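Local coordinates for protein nsp9 (Porcine coronavirus HKU15, PDB 5YM6) that binds nucleic acid, more tightly as a dimer, and probably serves as a single-stranded RNA-binding component of the coronavirus replication machinery, at residues N14-F19 with N48-C54; S28-T32 with M97-I102; K37-A41 with I90-R95. All coordinates share one frame; numbering follows the deposited sequence.

Contact 1: N14-F19 with N48-C54; sequences NTAQDF and NLKTVTC
Gln17 and Thr51 face each other across two antiparallel strands and are joined by both backbone and side chain. Gln17 N donates a hydrogen bond to Thr51 O at 2.9 Å. In return Gln17 O accepts two hydrogen bonds, from Thr51 N at 3.1 Å and from Lys50 N at 2.9 Å, because two residues, Lys50 and Thr51, stand opposite the single Gln17, a classic beta bulge. The bulge moves the register on by one, so that Asp18 pairs with Leu49.

Over this backbone the Gln17 side chain bends at CG (chi2 77°), which folds its amide back along the strands. OE1 of Gln17 then accepts a hydrogen bond from Thr51 OG1 at 2.7 Å, in the carbonyl plane and on a lone pair, while its NE2 makes weak bonds to Thr53 OG1 and Thr15 O. Thr15 O is taken mainly by Thr53 N, at 3.0 Å. A long amide flanked by two threonine hydroxyls suits this partly exposed face. Ala16 and Val52 turn to the other, buried face, where a methyl group is small enough to sit against Leu49 CD1.

At the far end Asn14 ND2 donates to Thr53 O at 2.8 Å, almost within its own amide plane; a water that accepts from Thr15 N also donates to this carbonyl. Asn14 OD1 is engaged by Ser28 and Tyr30. Beyond the bulge the Asp18 carboxylate has its main partner in Lys46, a salt bridge, and meets Asn48 ND2 only weakly. Lys50 lays its aliphatic chain over one face of the Phe19 ring, with CB 3.7 Å from the ring centroid, a CH-pi contact. Bulged, twisted antiparallel pairing of this kind is characteristic of small beta-barrels such as the nsp9 fold.

Contact 2: S28-T32 with M97-I102; sequences SFYVT and MVIGHI
Strand segment 28-32 runs across helix segment 97-102, the axes 9.5 Å apart and their directions 121° from each other, a spacing that side chains from both must fill. This is the packing of the C-terminal helix on the beta-barrel in the nsp9 fold. Alternation along the strand sends Phe29 and Val31 toward the helix and Tyr30 to the other side of the sheet.

Phe29 does most of the work. Its CG stands anti to the carbonyl carbon (chi1 -66°), and the ring reaches along the helix to meet residues one turn apart. Val98 lies at the near end, its CG2 4.1 Å from Phe29 CB and its CG1 obliquely placed against the ring. At the far end Ile102 crosses the phenylalanine at about a right angle, and its CG1 comes to 3.9 Å from Phe29 CE2. A large flat ring suits this place because it spans a helical turn, while the branched Val98 and Ile102 offer methyl and methylene groups at both ends.

Val31, shorter, packs nearer the start of the helix segment, where its CG2 lies 3.9 Å from Met97 CB and 4.3 Å from Val98 CG2. The contact is thus carried by apolar side chains. The helix also looks outward: Met97, Ile99 and Ile102 pack on Gly96, Met97 and Leu6 of the second subunit, so the same helix serves both the chain's interior and the dimer. His101 stands at the margin, its CD2 4.2 Å from Phe29 CE2 and near the plane of the phenylalanine ring, at its edge.

Contact 3: K37-A41 with I90-R95; sequences KILVA and ISSLNR
Ile90 reaches strand 37-41 through an unusual first torsion (chi1 -146°), away from the staggered positions, followed by a bend at chi2 (79°) that carries CD1 over the strand. Opposite it Ile38 is extended, with CG1 anti to its own backbone N (chi1 173°), and the two side chains meet tip to tip, CD1 of Ile38 lying 3.6 Å from CD1 of Ile90. The same Ile90 methyl also rests on the backbone, 3.3 Å from Leu39 O. A long branched residue suits the loop before the helix, since its CD1 serves Ile38 and Leu39 while CG1 serves Val40.

Val40 carries most of the strand side. Its CG2 sits 4.0 Å from Ile90 CG1 and 3.8 Å from Asn94 CB, so that one methyl group touches both the loop and the first helical turn. The other methyl, CG1, approaches the helix backbone at Asn94 O, 3.7 Å away. Beta-branching places both methyl groups toward the helix here, and Phe86, Val98 and Val31 also pack against Val40. Asn94 offers the strand its CB, while its backbone N is capped: Ser91 OG, at the N-cap, accepts from Asn94 N at 3.2 Å. Serine suits that place because its short hydroxyl can reach back to an amide of the first turn.

On the strand side Val40 and Ala41 together sit across from Phe29 of the neighbouring strand, the signature of a classic bulge. Beyond the contact the helix start approaches its copy: Leu93 packs on Arg95 of the second subunit, and Arg95 on Leu93 of that subunit. A capped helix start seated on a bulged barrel strand is the entry to the C-terminal helix, the dimer-facing element of the nsp9 fold.

Strands 8-18, 23-33, 36-44 and 49-55 belong to one antiparallel sheet, where 49-55, 8-18, 23-33 and 36-44 lie side by side in that order. Contact 1 joins 49-55 to 8-18, whereas contacts 2 and 3 seat helix 92-105 and the loop before it on 23-33 and 36-44. The centres of contacts 2 and 3 are about 7 Å apart; contact 1 lies 18 and 17 Å from them, on the opposite side of the chain's centre. Along the chain contact 3 nests within the loop closed by contact 2, and contact 1 alternates with both. Contact 1 thus builds the sheet away from the helix, while contacts 2 and 3 fix on it the helix that meets the second subunit.

Contact 1: N14-F19 with N48-C54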
# COMPACT_ATOMS: atom_id res chain seq x y z
N ASN B 14 4.77 -2.89 -20.46
CA ASN B 14 5.16 -4.27 -20.75
C ASN B 14 4.26 -4.82 -21.85
O ASN B 14 3.28 -4.19 -22.25
CB ASN B 14 5.07 -5.16 -19.49
CG ASN B 14 6.26 -5.00 -18.54
OD1 ASN B 14 6.50 -3.94 -17.99
ND2 ASN B 14 6.99 -6.10 -18.32
N THR B 15 4.60 -6.01 -22.34
CA THR B 15 3.77 -6.69 -23.31
C THR B 15 3.03 -7.81 -22.59
O THR B 15 3.65 -8.61 -21.89
CB THR B 15 4.60 -7.25 -24.46
OG1 THR B 15 5.27 -6.16 -25.12
CG2 THR B 15 3.72 -8.00 -25.46
N ALA B 16 1.71 -7.85 -22.76
CA ALA B 16 0.89 -8.88 -22.17
C ALA B 16 0.29 -9.75 -23.27
O ALA B 16 0.24 -9.36 -24.44
CB ALA B 16 -0.21 -8.26 -21.31
N GLN B 17 -0.17 -10.93 -22.87
CA GLN B 17 -0.71 -11.91 -23.79
C GLN B 17 -2.11 -12.27 -23.31
O GLN B 17 -2.32 -12.46 -22.10
CB GLN B 17 0.19 -13.16 -23.82
CG GLN B 17 1.63 -12.91 -24.30
CD GLN B 17 2.55 -12.26 -23.26
OE1 GLN B 17 2.62 -12.68 -22.09
NE2 GLN B 17 3.28 -11.24 -23.70
N ASP B 18 -3.08 -12.35 -24.21
CA ASP B 18 -4.42 -12.75 -23.78
C ASP B 18 -4.61 -14.26 -23.96
O ASP B 18 -3.68 -14.97 -24.33
CB ASP B 18 -5.52 -11.96 -24.51
CG ASP B 18 -5.54 -12.19 -26.01
OD1 ASP B 18 -5.08 -13.24 -26.49
OD2 ASP B 18 -6.05 -11.29 -26.71
N PHE B 19 -5.82 -14.74 -23.69
CA PHE B 19 -6.06 -16.17 -23.72
C PHE B 19 -5.94 -16.73 -25.14
O PHE B 19 -5.66 -17.92 -25.33
CB PHE B 19 -7.41 -16.48 -23.10
CG PHE B 19 -7.40 -16.42 -21.59
CD1 PHE B 19 -7.52 -15.20 -20.93
CD2 PHE B 19 -7.23 -17.57 -20.83
CE1 PHE B 19 -7.49 -15.14 -19.54
CE2 PHE B 19 -7.20 -17.51 -19.44
CZ PHE B 19 -7.33 -16.29 -18.80
N ASN B 48 -9.26 -9.42 -20.99
CA ASN B 48 -8.95 -10.83 -21.21
C ASN B 48 -7.47 -11.19 -21.16
O ASN B 48 -7.05 -12.17 -21.77
CB ASN B 48 -9.52 -11.30 -22.56
CG ASN B 48 -8.98 -10.50 -23.74
OD1 ASN B 48 -8.70 -9.32 -23.62
ND2 ASN B 48 -8.82 -11.16 -24.89
N LEU B 49 -6.68 -10.42 -20.41
CA LEU B 49 -5.25 -10.72 -20.34
C LEU B 49 -4.99 -11.92 -19.43
O LEU B 49 -5.62 -12.08 -18.38
CB LEU B 49 -4.46 -9.49 -19.85
CG LEU B 49 -4.66 -8.25 -20.72
CD1 LEU B 49 -3.76 -7.12 -20.25
CD2 LEU B 49 -4.39 -8.57 -22.20
N LYS B 50 -4.04 -12.75 -19.83
CA LYS B 50 -3.70 -13.94 -19.06
C LYS B 50 -2.29 -13.91 -18.50
O LYS B 50 -2.05 -14.33 -17.36
CB LYS B 50 -3.89 -15.19 -19.93
CG LYS B 50 -3.54 -16.49 -19.21
CD LYS B 50 -3.70 -17.68 -20.14
CE LYS B 50 -3.20 -18.96 -19.48
NZ LYS B 50 -3.30 -20.11 -20.42
N THR B 51 -1.33 -13.43 -19.28
CA THR B 51 0.05 -13.40 -18.83
C THR B 51 0.72 -12.08 -19.19
O THR B 51 0.22 -11.33 -20.02
CB THR B 51 0.90 -14.57 -19.42
OG1 THR B 51 1.00 -14.45 -20.85
CG2 THR B 51 0.31 -15.92 -19.05
N VAL B 52 1.84 -11.82 -18.54
CA VAL B 52 2.63 -10.65 -18.88
C VAL B 52 4.09 -11.06 -18.94
O VAL B 52 4.56 -11.89 -18.15
CB VAL B 52 2.41 -9.50 -17.89
CG1 VAL B 52 2.82 -9.91 -16.46
CG2 VAL B 52 3.17 -8.26 -18.33
N THR B 53 4.80 -10.53 -19.92
CA THR B 53 6.21 -10.84 -20.06
C THR B 53 7.05 -9.81 -19.33
O THR B 53 6.89 -8.61 -19.52
CB THR B 53 6.62 -10.90 -21.54
OG1 THR B 53 5.96 -12.01 -22.15
CG2 THR B 53 8.13 -11.10 -21.65
N CYS B 54 7.94 -10.32 -18.50
CA CYS B 54 8.78 -9.48 -17.66
C CYS B 54 10.24 -9.72 -18.01
O CYS B 54 10.59 -10.80 -18.49
CB CYS B 54 8.50 -9.79 -16.19
SG CYS B 54 9.53 -8.95 -15.01
O HOH W 1 7.15 -7.17 -21.84

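Contact 2: S28-T32 with M97-I102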
# COMPACT_ATOMS: atom_id res chain seq x y z
N SER B 28 2.59 -0.82 -16.78
CA SER B 28 3.09 -1.68 -15.71
C SER B 28 3.42 -0.90 -14.45
O SER B 28 3.93 0.22 -14.52
CB SER B 28 4.31 -2.45 -16.19
OG SER B 28 5.27 -1.55 -16.72
N PHE B 29 3.16 -1.52 -13.30
CA PHE B 29 3.40 -0.90 -12.00
C PHE B 29 4.48 -1.68 -11.27
O PHE B 29 4.32 -2.86 -10.99
CB PHE B 29 2.13 -0.87 -11.15
CG PHE B 29 1.05 0.02 -11.72
CD1 PHE B 29 0.30 -0.38 -12.82
CD2 PHE B 29 0.81 1.27 -11.18
CE1 PHE B 29 -0.67 0.44 -13.35
CE2 PHE B 29 -0.17 2.09 -11.71
CZ PHE B 29 -0.90 1.68 -12.78
N TYR B 30 5.59 -1.01 -11.00
CA TYR B 30 6.69 -1.64 -10.28
C TYR B 30 6.78 -1.07 -8.87
O TYR B 30 6.58 0.12 -8.67
CB TYR B 30 8.02 -1.40 -11.01
CG TYR B 30 8.16 -2.14 -12.32
CD1 TYR B 30 7.76 -1.57 -13.51
CD2 TYR B 30 8.74 -3.40 -12.35
CE1 TYR B 30 7.90 -2.24 -14.71
CE2 TYR B 30 8.89 -4.09 -13.54
CZ TYR B 30 8.47 -3.50 -14.71
OH TYR B 30 8.62 -4.18 -15.89
N VAL B 31 7.09 -1.92 -7.90
CA VAL B 31 7.46 -1.43 -6.58
C VAL B 31 8.97 -1.53 -6.48
O VAL B 31 9.55 -2.57 -6.76
CB VAL B 31 6.78 -2.22 -5.45
CG1 VAL B 31 7.37 -1.80 -4.10
CG2 VAL B 31 5.28 -1.96 -5.47
N THR B 32 9.60 -0.44 -6.06
CA THR B 32 11.03 -0.41 -5.84
C THR B 32 11.35 -0.36 -4.36
O THR B 32 10.63 0.29 -3.59
CB THR B 32 11.71 0.80 -6.52
OG1 THR B 32 11.27 2.00 -5.87
CG2 THR B 32 11.35 0.86 -7.98
N MET B 97 0.69 -1.04 -1.85
CA MET B 97 1.47 0.02 -2.48
C MET B 97 0.84 0.50 -3.79
O MET B 97 0.71 1.71 -4.04
CB MET B 97 2.90 -0.47 -2.76
CG MET B 97 3.80 -0.60 -1.55
SD MET B 97 4.25 0.99 -0.85
CE MET B 97 5.20 1.73 -2.19
N VAL B 98 0.44 -0.44 -4.63
CA VAL B 98 -0.12 -0.11 -5.94
C VAL B 98 -1.54 0.45 -5.82
O VAL B 98 -1.88 1.43 -6.49
CB VAL B 98 -0.10 -1.33 -6.87
CG1 VAL B 98 -0.88 -1.07 -8.16
CG2 VAL B 98 1.33 -1.69 -7.18
N ILE B 99 -2.35 -0.12 -4.95
CA ILE B 99 -3.71 0.41 -4.74
C ILE B 99 -3.65 1.85 -4.24
O ILE B 99 -4.43 2.70 -4.68
CB ILE B 99 -4.51 -0.46 -3.76
CG1 ILE B 99 -4.80 -1.82 -4.39
CG2 ILE B 99 -5.82 0.22 -3.37
CD1 ILE B 99 -5.51 -2.78 -3.47
N GLY B 100 -2.71 2.14 -3.34
CA GLY B 100 -2.55 3.49 -2.84
C GLY B 100 -2.16 4.46 -3.95
O GLY B 100 -2.65 5.59 -4.01
N HIS B 101 -1.27 4.00 -4.82
CA HIS B 101 -0.77 4.84 -5.90
C HIS B 101 -1.88 5.17 -6.88
O HIS B 101 -2.06 6.33 -7.26
CB HIS B 101 0.40 4.14 -6.61
CG HIS B 101 1.06 4.98 -7.66
ND1 HIS B 101 2.15 5.79 -7.39
CD2 HIS B 101 0.81 5.12 -8.98
CE1 HIS B 101 2.52 6.39 -8.51
NE2 HIS B 101 1.72 6.01 -9.48
N ILE B 102 -2.66 4.16 -7.26
CA ILE B 102 -3.75 4.35 -8.20
C ILE B 102 -4.83 5.25 -7.59
O ILE B 102 -5.44 6.06 -8.29
CB ILE B 102 -4.35 3.00 -8.63
CG1 ILE B 102 -3.31 2.22 -9.46
CG2 ILE B 102 -5.63 3.20 -9.43
CD1 ILE B 102 -3.79 0.89 -9.96

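Contact 3: K37-A41 with I90-R95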
# COMPACT_ATOMS: atom_id res chain seq x y z
N LYS B 37 13.68 -3.65 -8.19
CA LYS B 37 12.28 -3.47 -8.56
C LYS B 37 11.57 -4.80 -8.75
O LYS B 37 12.18 -5.83 -9.07
CB LYS B 37 12.17 -2.63 -9.85
CG LYS B 37 12.61 -3.31 -11.11
CD LYS B 37 12.27 -2.45 -12.34
CE LYS B 37 12.30 -3.27 -13.62
NZ LYS B 37 13.68 -3.69 -14.00
N ILE B 38 10.25 -4.79 -8.55
CA ILE B 38 9.44 -5.99 -8.76
C ILE B 38 8.15 -5.60 -9.49
O ILE B 38 7.52 -4.61 -9.16
CB ILE B 38 9.12 -6.71 -7.42
CG1 ILE B 38 8.14 -7.87 -7.64
CG2 ILE B 38 8.58 -5.73 -6.40
CD1 ILE B 38 8.05 -8.85 -6.46
N LEU B 39 7.79 -6.36 -10.52
CA LEU B 39 6.54 -6.09 -11.23
C LEU B 39 5.36 -6.55 -10.39
O LEU B 39 5.27 -7.73 -10.05
CB LEU B 39 6.53 -6.78 -12.59
CG LEU B 39 5.21 -6.64 -13.37
CD1 LEU B 39 5.01 -5.18 -13.67
CD2 LEU B 39 5.22 -7.48 -14.63
N VAL B 40 4.48 -5.63 -10.04
CA VAL B 40 3.36 -5.94 -9.14
C VAL B 40 2.00 -5.99 -9.83
O VAL B 40 1.16 -6.84 -9.49
CB VAL B 40 3.30 -4.90 -8.00
CG1 VAL B 40 2.03 -5.09 -7.16
CG2 VAL B 40 4.55 -5.04 -7.14
N ALA B 41 1.78 -5.11 -10.79
CA ALA B 41 0.48 -5.03 -11.47
C ALA B 41 0.57 -4.44 -12.86
O ALA B 41 1.54 -3.74 -13.19
CB ALA B 41 -0.51 -4.21 -10.62
N ILE B 90 1.81 -12.04 -5.82
CA ILE B 90 2.46 -10.85 -5.32
C ILE B 90 1.94 -10.59 -3.88
O ILE B 90 0.81 -10.93 -3.55
CB ILE B 90 2.21 -9.66 -6.26
CG1 ILE B 90 3.43 -8.73 -6.28
CG2 ILE B 90 0.90 -8.99 -5.98
CD1 ILE B 90 4.55 -9.26 -7.17
N SER B 91 2.80 -10.06 -3.02
CA SER B 91 2.45 -9.88 -1.61
C SER B 91 1.33 -8.88 -1.37
O SER B 91 1.09 -7.98 -2.17
CB SER B 91 3.68 -9.45 -0.81
OG SER B 91 4.12 -8.16 -1.19
N SER B 92 0.63 -9.06 -0.24
CA SER B 92 -0.42 -8.14 0.14
C SER B 92 0.16 -6.73 0.36
O SER B 92 -0.51 -5.74 0.11
CB SER B 92 -1.14 -8.63 1.40
OG SER B 92 -2.18 -9.56 1.09
N LEU B 93 1.41 -6.66 0.82
CA LEU B 93 2.05 -5.35 1.06
C LEU B 93 2.26 -4.62 -0.26
O LEU B 93 2.09 -3.40 -0.35
CB LEU B 93 3.39 -5.50 1.76
CG LEU B 93 4.05 -4.22 2.28
CD1 LEU B 93 3.49 -3.86 3.63
CD2 LEU B 93 5.56 -4.41 2.41
N ASN B 94 2.64 -5.37 -1.28
CA ASN B 94 2.89 -4.75 -2.57
C ASN B 94 1.59 -4.37 -3.25
O ASN B 94 1.55 -3.38 -3.97
CB ASN B 94 3.72 -5.68 -3.47
CG ASN B 94 5.18 -5.67 -3.11
OD1 ASN B 94 5.85 -6.71 -3.17
ND2 ASN B 94 5.69 -4.51 -2.71
N ARG B 95 0.54 -5.15 -3.03
CA ARG B 95 -0.78 -4.80 -3.54
C ARG B 95 -1.22 -3.47 -2.94
O ARG B 95 -1.72 -2.59 -3.64
CB ARG B 95 -1.81 -5.90 -3.24
CG ARG B 95 -1.56 -7.21 -4.02
CD ARG B 95 -2.25 -8.42 -3.39
NE ARG B 95 -3.70 -8.40 -3.55
CZ ARG B 95 -4.37 -9.02 -4.53
NH1 ARG B 95 -5.69 -8.94 -4.59
NH2 ARG B 95 -3.71 -9.72 -5.45